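Putative Nitroreductase (Anabaena variabilis ATCC 29413, PDB 3EO7) binds flavin mononucleotide and probably acts as an FMN-dependent oxidoreductase of the nitroreductase type. Local coordinates at residues Pro317-Gly321 with Leu469-Leu474; Leu51-Gln56 with Trp71-Arg76; Pro155-Gln161 with Gln244-Ser248. All coordinates share one frame; numbering follows the deposited sequence.

Contact 1: Pro317-Gly321 with Leu469-Leu474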
loop_
_atom_site.group_PDB
_atom_site.type_symbol
_atom_site.label_atom_id
_atom_site.label_comp_id
_atom_site.label_asym_id
_atom_site.label_seq_id
_atom_site.Cartn_x
_atom_site.Cartn_y
_atom_site.Cartn_z
ATOM N N PRO A 317 15.120 8.835 16.057
ATOM C CA PRO A 317 14.358 8.917 14.791
ATOM C C PRO A 317 15.215 9.223 13.583
ATOM O O PRO A 317 16.287 9.823 13.720
ATOM C CB PRO A 317 13.411 10.096 15.027
ATOM C CG PRO A 317 14.172 10.992 15.943
ATOM C CD PRO A 317 15.016 10.077 16.847
ATOM N N ILE A 318 14.747 8.822 12.411
ATOM C CA ILE A 318 15.385 9.185 11.152
ATOM C C ILE A 318 15.151 10.680 10.966
ATOM O O ILE A 318 14.031 11.163 11.140
ATOM C CB ILE A 318 14.758 8.420 9.954
ATOM C CG1 ILE A 318 15.073 6.926 10.044
ATOM C CG2 ILE A 318 15.260 8.955 8.627
ATOM C CD1 ILE A 318 14.434 6.068 8.954
ATOM N N TYR A 319 16.207 11.411 10.616
ATOM C CA TYR A 319 16.112 12.854 10.358
ATOM C C TYR A 319 15.836 13.040 8.880
ATOM O O TYR A 319 16.623 12.600 8.046
ATOM C CB TYR A 319 17.381 13.580 10.761
ATOM C CG TYR A 319 17.316 15.059 10.440
ATOM C CD1 TYR A 319 16.303 15.861 10.968
ATOM C CD2 TYR A 319 18.263 15.645 9.618
ATOM C CE1 TYR A 319 16.250 17.232 10.683
ATOM C CE2 TYR A 319 18.224 16.997 9.340
ATOM C CZ TYR A 319 17.224 17.780 9.861
ATOM O OH TYR A 319 17.235 19.127 9.544
ATOM N N TRP A 320 14.699 13.667 8.576
ATOM C CA TRP A 320 14.268 13.859 7.186
ATOM C C TRP A 320 14.620 15.204 6.552
ATOM O O TRP A 320 14.105 15.519 5.482
ATOM C CB TRP A 320 12.766 13.618 7.082
ATOM C CG TRP A 320 12.383 12.187 7.354
ATOM C CD1 TRP A 320 11.824 11.676 8.493
ATOM C CD2 TRP A 320 12.545 11.101 6.456
ATOM N NE1 TRP A 320 11.602 10.316 8.344
ATOM C CE2 TRP A 320 12.040 9.940 7.100
ATOM C CE3 TRP A 320 13.037 10.986 5.146
ATOM C CZ2 TRP A 320 12.051 8.695 6.489
ATOM C CZ3 TRP A 320 13.012 9.738 4.530
ATOM C CH2 TRP A 320 12.504 8.619 5.199
ATOM N N GLY A 321 15.513 15.975 7.185
ATOM C CA GLY A 321 15.943 17.266 6.664
ATOM C C GLY A 321 15.011 18.393 7.026
ATOM O O GLY A 321 13.873 18.184 7.471
ATOM N N LEU A 469 10.953 3.636 1.880
ATOM C CA LEU A 469 11.430 5.022 1.945
ATOM C C LEU A 469 12.508 5.165 3.015
ATOM O O LEU A 469 13.576 5.760 2.759
ATOM C CB LEU A 469 10.259 5.969 2.165
ATOM C CG LEU A 469 9.313 6.136 0.960
ATOM C CD1 LEU A 469 8.051 6.948 1.358
ATOM C CD2 LEU A 469 10.049 6.749 -0.243
ATOM N N ALA A 470 12.280 4.585 4.180
ATOM C CA ALA A 470 13.295 4.624 5.236
ATOM C C ALA A 470 14.610 3.976 4.784
ATOM O O ALA A 470 15.692 4.509 5.057
ATOM C CB ALA A 470 12.783 4.001 6.545
ATOM N N ALA A 471 14.520 2.841 4.105
ATOM C CA ALA A 471 15.701 2.125 3.635
ATOM C C ALA A 471 16.482 3.013 2.698
ATOM O O ALA A 471 17.681 3.179 2.852
ATOM C CB ALA A 471 15.305 0.789 2.917
ATOM N N ILE A 472 15.807 3.581 1.703
ATOM C CA ILE A 472 16.463 4.452 0.733
ATOM C C ILE A 472 17.078 5.683 1.396
ATOM O O ILE A 472 18.204 6.050 1.071
ATOM C CB ILE A 472 15.498 4.860 -0.404
ATOM C CG1 ILE A 472 15.041 3.618 -1.198
ATOM C CG2 ILE A 472 16.142 5.986 -1.286
ATOM C CD1 ILE A 472 16.170 2.754 -1.795
ATOM N N GLN A 473 16.375 6.300 2.349
ATOM C CA GLN A 473 16.925 7.425 3.096
ATOM C C GLN A 473 18.230 7.085 3.799
ATOM O O GLN A 473 19.119 7.920 3.874
ATOM C CB GLN A 473 15.919 7.913 4.119
ATOM C CG GLN A 473 16.387 9.028 5.079
ATOM C CD GLN A 473 16.794 10.316 4.397
ATOM O OE1 GLN A 473 16.378 10.605 3.275
ATOM N NE2 GLN A 473 17.607 11.126 5.099
ATOM N N LEU A 474 18.326 5.858 4.303
ATOM C CA LEU A 474 19.517 5.346 4.983
ATOM C C LEU A 474 20.561 4.705 4.051
ATOM O O LEU A 474 21.479 4.048 4.542
ATOM C CB LEU A 474 19.107 4.362 6.082
ATOM C CG LEU A 474 18.234 4.941 7.218
ATOM C CD1 LEU A 474 18.053 3.903 8.310
ATOM C CD2 LEU A 474 18.806 6.204 7.800
#

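Contact 2: Leu51-Gln56 with Trp71-Arg76. With ACT (acetate ion), chain F.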
loop_
_atom_site.group_PDB
_atom_site.type_symbol
_atom_site.label_atom_id
_atom_site.label_comp_id
_atom_site.label_asym_id
_atom_site.label_seq_id
_atom_site.Cartn_x
_atom_site.Cartn_y
_atom_site.Cartn_z
ATOM N N LEU A 51 -0.296 20.513 -14.357
ATOM C CA LEU A 51 0.222 20.754 -13.010
ATOM C C LEU A 51 1.717 21.030 -12.988
ATOM O O LEU A 51 2.271 21.358 -11.947
ATOM C CB LEU A 51 -0.076 19.573 -12.095
ATOM C CG LEU A 51 -1.553 19.261 -11.829
ATOM C CD1 LEU A 51 -1.698 17.924 -11.116
ATOM C CD2 LEU A 51 -2.200 20.387 -11.035
ATOM N N LYS A 52 2.383 20.831 -14.110
ATOM C CA LYS A 52 3.832 21.021 -14.162
ATOM C C LYS A 52 4.333 22.424 -13.801
ATOM O O LYS A 52 5.347 22.540 -13.117
ATOM C CB LYS A 52 4.384 20.579 -15.524
ATOM C CG LYS A 52 4.260 19.079 -15.742
ATOM C CD LYS A 52 4.859 18.614 -17.038
ATOM C CE LYS A 52 4.178 19.213 -18.255
ATOM N NZ LYS A 52 2.730 18.853 -18.389
ATOM N N PRO A 53 3.652 23.491 -14.254
ATOM C CA PRO A 53 4.117 24.833 -13.855
ATOM C C PRO A 53 4.195 25.083 -12.349
ATOM O O PRO A 53 4.905 25.995 -11.912
ATOM C CB PRO A 53 3.097 25.760 -14.498
ATOM C CG PRO A 53 2.602 24.989 -15.688
ATOM C CD PRO A 53 2.500 23.579 -15.176
ATOM N N TYR A 54 3.528 24.252 -11.556
ATOM C CA TYR A 54 3.507 24.432 -10.099
ATOM C C TYR A 54 4.420 23.479 -9.355
ATOM O O TYR A 54 4.474 23.511 -8.129
ATOM C CB TYR A 54 2.069 24.293 -9.595
ATOM C CG TYR A 54 1.131 25.178 -10.333
ATOM C CD1 TYR A 54 1.063 26.540 -10.028
ATOM C CD2 TYR A 54 0.305 24.676 -11.329
ATOM C CE1 TYR A 54 0.200 27.380 -10.694
ATOM C CE2 TYR A 54 -0.551 25.526 -12.033
ATOM C CZ TYR A 54 -0.606 26.871 -11.693
ATOM O OH TYR A 54 -1.441 27.727 -12.361
ATOM N N LEU A 55 5.129 22.635 -10.091
ATOM C CA LEU A 55 6.053 21.653 -9.525
ATOM C C LEU A 55 7.417 22.342 -9.688
ATOM O O LEU A 55 8.173 22.028 -10.601
ATOM C CB LEU A 55 5.926 20.381 -10.376
ATOM C CG LEU A 55 6.408 19.009 -9.943
ATOM C CD1 LEU A 55 5.565 18.567 -8.785
ATOM C CD2 LEU A 55 6.308 18.001 -11.096
ATOM N N GLN A 56 7.747 23.288 -8.812
ATOM C CA GLN A 56 8.918 24.127 -9.066
ATOM C C GLN A 56 9.790 24.587 -7.878
ATOM O O GLN A 56 10.168 23.772 -7.020
ATOM C CB GLN A 56 8.402 25.344 -9.824
ATOM C CG GLN A 56 7.294 26.065 -9.054
ATOM C CD GLN A 56 7.168 27.524 -9.414
ATOM O OE1 GLN A 56 8.151 28.178 -9.788
ATOM N NE2 GLN A 56 5.956 28.060 -9.267
ATOM N N TRP A 71 -2.220 25.574 -5.924
ATOM C CA TRP A 71 -1.955 24.644 -7.023
ATOM C C TRP A 71 -0.612 23.938 -6.822
ATOM O O TRP A 71 -0.500 22.770 -7.173
ATOM C CB TRP A 71 -2.019 25.325 -8.382
ATOM C CG TRP A 71 -3.432 25.594 -8.851
ATOM C CD1 TRP A 71 -4.079 26.792 -8.886
ATOM C CD2 TRP A 71 -4.376 24.611 -9.282
ATOM N NE1 TRP A 71 -5.364 26.618 -9.360
ATOM C CE2 TRP A 71 -5.570 25.292 -9.609
ATOM C CE3 TRP A 71 -4.309 23.232 -9.488
ATOM C CZ2 TRP A 71 -6.694 24.632 -10.091
ATOM C CZ3 TRP A 71 -5.424 22.575 -9.963
ATOM C CH2 TRP A 71 -6.602 23.280 -10.258
ATOM N N GLN A 72 0.395 24.629 -6.289
ATOM C CA GLN A 72 1.703 24.009 -5.991
ATOM C C GLN A 72 1.548 22.849 -5.012
ATOM O O GLN A 72 2.167 21.809 -5.174
ATOM C CB GLN A 72 2.697 24.983 -5.367
ATOM C CG GLN A 72 3.346 25.971 -6.315
ATOM C CD GLN A 72 4.166 27.041 -5.575
ATOM O OE1 GLN A 72 4.690 26.794 -4.477
ATOM N NE2 GLN A 72 4.269 28.235 -6.174
ATOM N N ARG A 73 0.712 23.032 -4.003
ATOM C CA ARG A 73 0.485 21.977 -3.026
ATOM C C ARG A 73 -0.187 20.765 -3.669
ATOM O O ARG A 73 0.244 19.644 -3.443
ATOM C CB ARG A 73 -0.357 22.505 -1.854
ATOM C CG ARG A 73 0.305 23.618 -1.049
ATOM C CD ARG A 73 -0.724 24.273 -0.138
ATOM N NE ARG A 73 -1.125 23.343 0.914
ATOM C CZ ARG A 73 -2.239 23.427 1.626
ATOM N NH1 ARG A 73 -3.134 24.386 1.380
ATOM N NH2 ARG A 73 -2.481 22.527 2.555
ATOM N N LEU A 74 -1.229 20.982 -4.485
ATOM C CA LEU A 74 -1.905 19.840 -5.149
ATOM C C LEU A 74 -0.956 19.136 -6.140
ATOM O O LEU A 74 -0.892 17.908 -6.221
ATOM C CB LEU A 74 -3.174 20.312 -5.910
ATOM C CG LEU A 74 -3.952 19.149 -6.593
ATOM C CD1 LEU A 74 -4.444 18.134 -5.547
ATOM C CD2 LEU A 74 -5.110 19.715 -7.474
ATOM N N SER A 75 -0.209 19.934 -6.891
ATOM C CA SER A 75 0.738 19.412 -7.891
ATOM C C SER A 75 1.793 18.535 -7.217
ATOM O O SER A 75 2.083 17.405 -7.643
ATOM C CB SER A 75 1.385 20.581 -8.643
ATOM O OG SER A 75 2.358 20.130 -9.569
ATOM N N ARG A 76 2.361 19.047 -6.143
ATOM C CA ARG A 76 3.374 18.308 -5.389
ATOM C C ARG A 76 2.827 17.067 -4.699
ATOM O O ARG A 76 3.484 16.007 -4.696
ATOM C CB ARG A 76 4.055 19.251 -4.387
ATOM C CG ARG A 76 5.223 18.670 -3.590
ATOM C CD ARG A 76 5.771 19.698 -2.578
ATOM N NE ARG A 76 6.043 20.981 -3.224
ATOM C CZ ARG A 76 7.194 21.320 -3.805
ATOM N NH1 ARG A 76 8.228 20.472 -3.826
ATOM N NH2 ARG A 76 7.309 22.531 -4.371
HETATM C C ACT F . -4.590 26.612 -13.371
HETATM O O ACT F . -3.355 26.468 -13.564
HETATM O OXT ACT F . -5.151 25.623 -12.884
HETATM C CH3 ACT F . -5.361 27.863 -13.692
#

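Contact 3: Pro155-Gln161 with Gln244-Ser248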
loop_
_atom_site.group_PDB
_atom_site.type_symbol
_atom_site.label_atom_id
_atom_site.label_comp_id
_atom_site.label_asym_id
_atom_site.label_seq_id
_atom_site.Cartn_x
_atom_site.Cartn_y
_atom_site.Cartn_z
ATOM N N PRO A 155 -17.916 11.590 8.330
ATOM C CA PRO A 155 -17.697 13.014 8.698
ATOM C C PRO A 155 -16.542 13.708 8.005
ATOM O O PRO A 155 -16.566 14.934 7.861
ATOM C CB PRO A 155 -17.424 12.959 10.212
ATOM C CG PRO A 155 -17.880 11.624 10.653
ATOM C CD PRO A 155 -17.783 10.689 9.483
ATOM N N ALA A 156 -15.545 12.960 7.563
ATOM C CA ALA A 156 -14.411 13.576 6.872
ATOM C C ALA A 156 -14.851 14.270 5.581
ATOM O O ALA A 156 -14.186 15.200 5.125
ATOM C CB ALA A 156 -13.293 12.573 6.614
ATOM N N LEU A 157 -15.951 13.825 4.976
ATOM C CA LEU A 157 -16.475 14.469 3.763
ATOM C C LEU A 157 -17.219 15.763 4.005
ATOM O O LEU A 157 -17.353 16.592 3.120
ATOM C CB LEU A 157 -17.366 13.487 2.980
ATOM C CG LEU A 157 -16.589 12.348 2.306
ATOM C CD1 LEU A 157 -17.503 11.176 1.966
ATOM C CD2 LEU A 157 -15.874 12.835 1.044
ATOM N N GLU A 158 -17.682 15.966 5.213
ATOM C CA GLU A 158 -18.423 17.169 5.499
ATOM C C GLU A 158 -17.504 18.417 5.614
ATOM O O GLU A 158 -17.900 19.496 5.216
ATOM C CB GLU A 158 -19.288 16.943 6.737
ATOM C CG GLU A 158 -20.488 17.946 6.805
ATOM C CD GLU A 158 -21.529 17.731 5.671
ATOM O OE1 GLU A 158 -22.315 16.758 5.746
ATOM O OE2 GLU A 158 -21.581 18.550 4.726
ATOM N N SER A 159 -16.280 18.228 6.106
ATOM C CA SER A 159 -15.311 19.292 6.362
ATOM C C SER A 159 -14.407 19.653 5.172
ATOM O O SER A 159 -13.877 20.766 5.066
ATOM C CB SER A 159 -14.347 18.812 7.491
ATOM O OG SER A 159 -14.907 17.741 8.257
ATOM N N THR A 160 -14.293 18.723 4.256
ATOM C CA THR A 160 -13.342 18.823 3.163
ATOM C C THR A 160 -13.958 19.252 1.834
ATOM O O THR A 160 -15.182 19.246 1.667
ATOM C CB THR A 160 -12.606 17.472 3.023
ATOM O OG1 THR A 160 -13.568 16.424 2.830
ATOM C CG2 THR A 160 -11.755 17.209 4.283
ATOM N N GLN A 161 -13.071 19.630 0.914
ATOM C CA GLN A 161 -13.429 20.172 -0.386
ATOM C C GLN A 161 -12.940 19.352 -1.582
ATOM O O GLN A 161 -13.306 19.642 -2.732
ATOM C CB GLN A 161 -12.827 21.588 -0.481
ATOM C CG GLN A 161 -13.248 22.473 0.669
ATOM C CD GLN A 161 -14.701 22.832 0.577
ATOM O OE1 GLN A 161 -15.205 23.109 -0.517
ATOM N NE2 GLN A 161 -15.401 22.842 1.729
ATOM N N GLN A 244 -10.500 24.591 10.446
ATOM C CA GLN A 244 -11.722 23.770 10.409
ATOM C C GLN A 244 -11.564 22.365 9.798
ATOM O O GLN A 244 -12.440 21.510 9.959
ATOM C CB GLN A 244 -12.814 24.546 9.688
ATOM C CG GLN A 244 -13.182 25.802 10.462
ATOM C CD GLN A 244 -13.849 25.439 11.767
ATOM O OE1 GLN A 244 -14.848 24.731 11.753
ATOM N NE2 GLN A 244 -13.316 25.913 12.896
ATOM N N GLN A 245 -10.443 22.124 9.144
ATOM C CA GLN A 245 -10.164 20.826 8.560
ATOM C C GLN A 245 -9.191 19.975 9.405
ATOM O O GLN A 245 -8.794 18.900 8.993
ATOM C CB GLN A 245 -9.718 21.012 7.105
ATOM C CG GLN A 245 -10.789 21.649 6.226
ATOM C CD GLN A 245 -10.402 21.683 4.757
ATOM O OE1 GLN A 245 -10.000 20.664 4.177
ATOM N NE2 GLN A 245 -10.524 22.864 4.144
ATOM N N ASN A 246 -8.806 20.450 10.592
ATOM C CA ASN A 246 -7.958 19.662 11.504
ATOM C C ASN A 246 -8.903 18.824 12.373
ATOM O O ASN A 246 -9.019 19.012 13.585
ATOM C CB ASN A 246 -7.030 20.527 12.368
ATOM C CG ASN A 246 -6.058 19.687 13.220
ATOM O OD1 ASN A 246 -5.818 18.505 12.950
ATOM N ND2 ASN A 246 -5.502 20.309 14.266
ATOM N N ILE A 247 -9.545 17.874 11.715
ATOM C CA ILE A 247 -10.573 17.032 12.325
ATOM C C ILE A 247 -10.021 15.732 12.819
ATOM O O ILE A 247 -8.958 15.268 12.397
ATOM C CB ILE A 247 -11.732 16.748 11.337
ATOM C CG1 ILE A 247 -11.248 15.982 10.110
ATOM C CG2 ILE A 247 -12.425 18.070 10.930
ATOM C CD1 ILE A 247 -12.348 15.534 9.178
ATOM N N SER A 248 -10.773 15.110 13.716
ATOM C CA SER A 248 -10.390 13.840 14.266
ATOM C C SER A 248 -10.354 12.735 13.223
ATOM O O SER A 248 -11.227 12.677 12.371
ATOM C CB SER A 248 -11.415 13.446 15.331
ATOM O OG SER A 248 -11.300 12.095 15.686
HETATM O O HOH W 1 -10.290 19.897 1.680
#

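Contact 1: Pro317-Gly321 with Leu469-Leu474
I318 and W320 of an irregular loop face the last turn of helix 452-473, where the nearest CA atoms, I318 CA and A470 CA, are 7.8 Å apart. The helix stops at Q473, and L474 is the first residue to leave helical torsions. With backbones this far apart and no clear hydrogen bond between them, the 273 Å² buried rests mainly on side-chain packing. I318 works through two branches. Its CD1 lies 3.6 Å from A470 CB and touches L474 CD1 more loosely; with CG1 beside the backbone N (chi1 -67°), CG2 is left anti to that N and packs 3.7 Å from Q473 CG. The same CG2 sits over one face of the W320 indole, toward the rim, so the loop is folded against itself as well as against the helix. From the indole, CZ3 meets Q473 CB at 3.5 Å, and L469 O lies at the ring edge, in plane. Q473 sends CG anti to its own N (chi1 175°) and then bends at chi2, which carries its aliphatic part alongside the six-membered ring. F356 of helix 347-358 also meets the indole, and Q366 hydrogen-bonds to the backbone of I318 and W320. Here an irregular loop packs on the C-terminal turn of a helix within the FMN-dependent nitroreductase fold, close to the flavin site: the L469 side chain lies about 4 Å from that of R334, an FMN-binding residue.

Contact 2: Leu51-Gln56 with Trp71-Arg76
Y54 and W71 supply the aromatic part of this contact between a short 3-10 turn and helix 66-82. W71 CB stands 3.5 Å from the centroid of the Y54 ring and only 6° off its normal, a CH-pi contact over the face. The two rings themselves are slid apart, with planes at 28°, so they barely overlap. Apolar packing continues at L51, whose CD2 meets the six-membered side of the indole at CE3, the two side chains crossing at about a right angle. The hydrogen bond across the segments runs from S75 OG to L51 O, 2.7 Å long. OG is anti to the backbone N of S75 (chi1 177°), which aims it off the helix at the turn; it approaches from above the carbonyl plane, while Y54 N reaches L51 O from the opposite face. H133 is a further partner of S75 OG. Y54 O, in turn, receives a CA-H...O contact from Q72. An acetate, probably from the crystallisation liquor, accepts a 2.6 Å hydrogen bond from Y54 OH to its O atom and lays OXT over a face of the indole. An alanine in place of Y54 would probably leave W71 CB without its aromatic cover and the acetate without its phenol donor. Chemically, the contact implies a turn fixed by one carbonyl, L51 O, gripped from both faces by S75 OG and Y54 N, with the Y54 hydroxyl as a donor that an acetate occupies in this crystal.

Contact 3: Pro155-Gln161 with Gln244-Ser248
A short, weakly bonded helix, 155-159, leads into strand 162-169 of the seven-stranded antiparallel sheet of a nitroreductase-family domain, and here it meets the loop that follows the neighbouring strand 229-239. The contact therefore joins the segment entering one strand to the loop leaving its antiparallel neighbour, at the same end of the two strands, and lies away from the annotated FMN sites. The nearest CA atoms, S159 CA and Q245 CA, are 5.8 Å apart, yet no direct hydrogen bond crosses between the segments; 249 Å² is buried, mostly where side chains of one segment meet side chains and backbone of the other.

I247 supplies the apolar part. Its CG1 takes the position between the backbone N and the carbonyl carbon (chi1 62°), and CD1 beyond it reaches the helix, 3.7 Å from A156 CA and 3.5 Å from S159 OG. CG2 of the same residue lies against S159 as well, so both methyls of I247 touch the serine side chain. H208 touches both A156 and I247 from outside the pair.

Q245 makes the second half of the contact. Its chain is extended beyond CG, with CG 3.4 Å from S159 O, and crosses T160 obliquely to put OE1 near the T160 methyl, CG2. The amide is held by partners outside the segments: NE2 hydrogen-bonds to D242, and OE1 accepts from D239 N. Such bonds at both ends of the amide would restrict its rotation and keep OE1 turned to the helix exit.

Within the helix segment, T160 OG1 donates to A156 O at 2.7 Å, tilted 17° from the carbonyl plane, which ties the residue after the helix back to its first turn. The segments are finally bridged by a water that accepts from Q161 N at 2.9 Å and donates to Q245 OE1 at 2.6 Å.

Overall arrangement
The three contacts are separate and follow in series along the chain, contacts 2 and 3 both closing before contact 1 opens. Contacts 2 and 3 belong to the seven-stranded sheet: contact 2 follows one of its two outermost strands, 47-50, contact 3 the inner strand 229-239. Their centres are 23 Å apart and their nearest atoms about 8 Å. D239, at the end of strand 229-239, forms a salt bridge to R73 of helix 66-82. Contact 1 belongs to the part of the chain that forms the mixed sheet, its loop following strand 310-312 and its helix preceding strand 477-481; its centre is 24 Å from that of contact 2 and 30 Å from that of contact 3. It alone approaches the cofactor, the L469 side chain being about 10 Å from the bound FMN.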